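Local coordinates for receptor-type tyrosine-protein phosphatase C (Rattus norvegicus, PDB 5FN8) that dephosphorylates phosphotyrosine on proteins as a receptor-type phosphatase and is probably required for T-cell activation through the antigen receptor, this chain being part of its extracellular region, at residues B[62-71]-B[88-96]. Numbering follows the deposited sequence.
Sequences LRPYTEYTVS and DCNFRTKAA. With NAG (2-acetamido-2-deoxy-beta-D-glucopyranose), chain H.
T93 OG1 donates to R63 O at 2.5 Å, in the carbonyl plane, and accepts the nearly straight bond from T66 N at 3.0 Å. The hydroxyl sits between its own backbone N and carbonyl carbon (chi1 47°), which turns it into the bend at 63-66. T93 N returns a bond to T66 O. Y65 N reaches K94 O from above the carbonyl plane. On the face of E67 and R92, R92 lies alongside Y65 of the preceding loop. R92 CD packs over the Y65 ring at 3.9 Å from the centroid, and the guanidinium is 20° from parallel to it. A water bridges R92 NH1 and E67 OE1. The salt bridge from R92 NH1 to E67 OE2 is long, 3.8 Å, and acts through charge alone, the oxygen lying well out of the guanidinium plane. On the other face, Y68 CB sits over the F91 ring, while L62 CD1 meets its edge. The Y68 and F91 rings are near parallel but barely overlap. R63 N donates to Y68 OH at 2.9 Å, which ties the tyrosine back to the bend. Paired bonds Y68-F91 and V70-C89 join strands 67-76 and 89-92 of this chain's first fibronectin type III domain. C89 is disulfide-bonded to C13 of the second subunit. Residues 68-71 pair antiparallel with a strand of that subunit, continuing the sheet.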
loop_
_atom_site.group_PDB
_atom_site.type_symbol
_atom_site.label_atom_id
_atom_site.label_comp_id
_atom_site.label_asym_id
_atom_site.label_seq_id
_atom_site.Cartn_x
_atom_site.Cartn_y
_atom_site.Cartn_z
ATOM N N LEU B 62 -5.501 -4.186 11.123
ATOM C CA LEU B 62 -5.629 -2.892 10.444
ATOM C C LEU B 62 -4.251 -2.409 10.054
ATOM O O LEU B 62 -3.260 -2.946 10.562
ATOM C CB LEU B 62 -6.384 -1.869 11.319
ATOM C CG LEU B 62 -7.785 -2.294 11.848
ATOM C CD1 LEU B 62 -8.366 -1.239 12.751
ATOM C CD2 LEU B 62 -8.768 -2.574 10.717
ATOM N N ARG B 63 -4.155 -1.454 9.121
ATOM C CA ARG B 63 -2.837 -0.919 8.736
ATOM C C ARG B 63 -2.460 0.202 9.713
ATOM O O ARG B 63 -3.339 0.971 10.119
ATOM C CB ARG B 63 -2.832 -0.340 7.287
ATOM C CG ARG B 63 -3.631 -1.118 6.231
ATOM C CD ARG B 63 -2.883 -2.214 5.465
ATOM N NE ARG B 63 -3.518 -2.432 4.152
ATOM C CZ ARG B 63 -4.538 -3.262 3.902
ATOM N NH1 ARG B 63 -5.050 -4.013 4.873
ATOM N NH2 ARG B 63 -5.047 -3.350 2.677
ATOM N N PRO B 64 -1.151 0.395 10.030
ATOM C CA PRO B 64 -0.769 1.514 10.919
ATOM C C PRO B 64 -0.968 2.867 10.270
ATOM O O PRO B 64 -0.964 2.983 9.036
ATOM C CB PRO B 64 0.689 1.224 11.230
ATOM C CG PRO B 64 0.864 -0.255 10.939
ATOM C CD PRO B 64 0.034 -0.431 9.711
ATOM N N TYR B 65 -1.235 3.880 11.117
ATOM C CA TYR B 65 -1.466 5.279 10.752
ATOM C C TYR B 65 -2.491 5.484 9.610
ATOM O O TYR B 65 -2.295 6.274 8.684
ATOM C CB TYR B 65 -0.106 6.018 10.553
ATOM C CG TYR B 65 -0.229 7.508 10.786
ATOM C CD1 TYR B 65 -0.368 8.025 12.071
ATOM C CD2 TYR B 65 -0.271 8.400 9.717
ATOM C CE1 TYR B 65 -0.571 9.388 12.285
ATOM C CE2 TYR B 65 -0.423 9.773 9.921
ATOM C CZ TYR B 65 -0.570 10.263 11.209
ATOM O OH TYR B 65 -0.701 11.618 11.423
ATOM N N THR B 66 -3.591 4.727 9.674
ATOM C CA THR B 66 -4.655 4.771 8.686
ATOM C C THR B 66 -5.939 5.236 9.360
ATOM O O THR B 66 -6.244 4.809 10.469
ATOM C CB THR B 66 -4.760 3.413 7.953
ATOM O OG1 THR B 66 -3.531 3.157 7.280
ATOM C CG2 THR B 66 -5.870 3.379 6.911
ATOM N N GLU B 67 -6.656 6.143 8.698
ATOM C CA GLU B 67 -7.968 6.633 9.117
ATOM C C GLU B 67 -9.014 5.613 8.696
ATOM O O GLU B 67 -8.993 5.136 7.553
ATOM C CB GLU B 67 -8.282 7.974 8.439
ATOM C CG GLU B 67 -8.687 9.064 9.418
ATOM C CD GLU B 67 -7.658 10.161 9.595
ATOM O OE1 GLU B 67 -7.131 10.655 8.572
ATOM O OE2 GLU B 67 -7.414 10.562 10.756
ATOM N N TYR B 68 -9.911 5.256 9.629
ATOM C CA TYR B 68 -10.993 4.328 9.383
ATOM C C TYR B 68 -12.317 4.863 9.886
ATOM O O TYR B 68 -12.367 5.719 10.774
ATOM C CB TYR B 68 -10.753 3.006 10.101
ATOM C CG TYR B 68 -9.647 2.158 9.550
ATOM C CD1 TYR B 68 -9.892 1.230 8.542
ATOM C CD2 TYR B 68 -8.362 2.209 10.101
ATOM C CE1 TYR B 68 -8.879 0.417 8.056
ATOM C CE2 TYR B 68 -7.347 1.375 9.643
ATOM C CZ TYR B 68 -7.602 0.508 8.595
ATOM O OH TYR B 68 -6.608 -0.320 8.157
ATOM N N THR B 69 -13.397 4.292 9.367
ATOM C CA THR B 69 -14.738 4.622 9.821
ATOM C C THR B 69 -15.493 3.358 10.091
ATOM O O THR B 69 -15.379 2.420 9.302
ATOM C CB THR B 69 -15.429 5.676 8.970
ATOM O OG1 THR B 69 -16.751 5.810 9.464
ATOM C CG2 THR B 69 -15.462 5.327 7.509
ATOM N N VAL B 70 -16.176 3.305 11.266
ATOM C CA VAL B 70 -16.948 2.164 11.769
ATOM C C VAL B 70 -18.388 2.558 11.925
ATOM O O VAL B 70 -18.674 3.715 12.235
ATOM C CB VAL B 70 -16.469 1.626 13.152
ATOM C CG1 VAL B 70 -16.775 0.137 13.330
ATOM C CG2 VAL B 70 -15.028 1.888 13.384
ATOM N N SER B 71 -19.280 1.555 11.842
ATOM C CA SER B 71 -20.722 1.620 12.087
ATOM C C SER B 71 -21.225 0.257 12.573
ATOM O O SER B 71 -20.685 -0.796 12.197
ATOM C CB SER B 71 -21.495 2.116 10.869
ATOM O OG SER B 71 -21.155 1.419 9.686
ATOM N N ASP B 88 -21.429 7.864 12.004
ATOM C CA ASP B 88 -20.307 6.956 11.783
ATOM C C ASP B 88 -19.229 7.342 12.774
ATOM O O ASP B 88 -19.086 8.529 13.107
ATOM C CB ASP B 88 -19.759 7.099 10.358
ATOM C CG ASP B 88 -20.504 6.310 9.302
ATOM O OD1 ASP B 88 -21.167 5.315 9.660
ATOM O OD2 ASP B 88 -20.396 6.664 8.111
ATOM N N CYS B 89 -18.491 6.345 13.269
ATOM C CA CYS B 89 -17.443 6.601 14.223
ATOM C C CYS B 89 -16.074 6.558 13.532
ATOM O O CYS B 89 -15.750 5.583 12.854
ATOM C CB CYS B 89 -17.526 5.649 15.406
ATOM S SG CYS B 89 -16.493 6.146 16.805
ATOM N N ASN B 90 -15.313 7.650 13.648
ATOM C CA ASN B 90 -14.006 7.779 12.988
ATOM C C ASN B 90 -12.866 7.629 13.968
ATOM O O ASN B 90 -12.931 8.134 15.089
ATOM C CB ASN B 90 -13.877 9.108 12.239
ATOM C CG ASN B 90 -15.074 9.437 11.392
ATOM O OD1 ASN B 90 -15.297 8.850 10.329
ATOM N ND2 ASN B 90 -15.909 10.330 11.899
ATOM N N PHE B 91 -11.835 6.905 13.541
ATOM C CA PHE B 91 -10.619 6.674 14.312
ATOM C C PHE B 91 -9.409 6.550 13.363
ATOM O O PHE B 91 -9.559 6.461 12.138
ATOM C CB PHE B 91 -10.766 5.444 15.249
ATOM C CG PHE B 91 -10.720 4.107 14.543
ATOM C CD1 PHE B 91 -11.874 3.548 13.998
ATOM C CD2 PHE B 91 -9.523 3.412 14.414
ATOM C CE1 PHE B 91 -11.828 2.314 13.336
ATOM C CE2 PHE B 91 -9.468 2.204 13.718
ATOM C CZ PHE B 91 -10.622 1.654 13.196
ATOM N N ARG B 92 -8.216 6.585 13.941
ATOM C CA ARG B 92 -6.958 6.425 13.234
ATOM C C ARG B 92 -6.097 5.495 14.028
ATOM O O ARG B 92 -5.970 5.671 15.236
ATOM C CB ARG B 92 -6.235 7.763 12.966
ATOM C CG ARG B 92 -5.095 7.610 11.891
ATOM C CD ARG B 92 -4.271 8.852 11.634
ATOM N NE ARG B 92 -3.887 9.448 12.911
ATOM C CZ ARG B 92 -3.783 10.758 13.133
ATOM N NH1 ARG B 92 -3.991 11.629 12.148
ATOM N NH2 ARG B 92 -3.458 11.205 14.340
ATOM N N THR B 93 -5.532 4.476 13.370
ATOM C CA THR B 93 -4.609 3.566 14.040
ATOM C C THR B 93 -3.303 4.362 14.374
ATOM O O THR B 93 -2.970 5.383 13.728
ATOM C CB THR B 93 -4.360 2.303 13.211
ATOM O OG1 THR B 93 -4.101 2.676 11.855
ATOM C CG2 THR B 93 -5.516 1.315 13.288
ATOM N N LYS B 94 -2.623 3.930 15.433
ATOM C CA LYS B 94 -1.384 4.570 15.855
ATOM C C LYS B 94 -0.285 4.248 14.820
ATOM O O LYS B 94 -0.446 3.320 13.997
ATOM C CB LYS B 94 -0.991 4.122 17.292
ATOM C CG LYS B 94 -2.055 4.390 18.368
ATOM C CD LYS B 94 -2.295 5.890 18.648
ATOM C CE LYS B 94 -3.633 6.165 19.308
ATOM N NZ LYS B 94 -4.568 6.940 18.421
ATOM N N ALA B 95 0.805 5.051 14.830
ATOM C CA ALA B 95 1.943 4.845 13.951
ATOM C C ALA B 95 2.728 3.601 14.365
ATOM O O ALA B 95 2.649 3.140 15.516
ATOM C CB ALA B 95 2.842 6.071 13.966
ATOM N N ALA B 96 3.468 3.037 13.415
ATOM C CA ALA B 96 4.331 1.895 13.696
ATOM C C ALA B 96 5.726 2.158 13.079
ATOM O O ALA B 96 5.940 3.188 12.422
ATOM C CB ALA B 96 3.706 0.622 13.114
HETATM C C1 NAG H . 2.769 -2.635 16.948
HETATM C C2 NAG H . 4.248 -2.788 16.589
HETATM C C3 NAG H . 4.855 -3.936 17.399
HETATM C C4 NAG H . 4.658 -3.690 18.893
HETATM C C5 NAG H . 3.180 -3.457 19.202
HETATM C C6 NAG H . 2.925 -3.034 20.631
HETATM C C7 NAG H . 5.432 -2.146 14.509
HETATM C C8 NAG H . 5.752 -2.559 13.102
HETATM N N2 NAG H . 4.549 -2.936 15.171
HETATM O O3 NAG H . 6.248 -4.036 17.119
HETATM O O4 NAG H . 5.136 -4.797 19.651
HETATM O O5 NAG H . 2.661 -2.412 18.362
HETATM O O6 NAG H . 3.795 -1.989 21.048
HETATM O O7 NAG H . 5.937 -1.147 15.023
HETATM O O HOH W 1 -4.273 11.079 9.431
#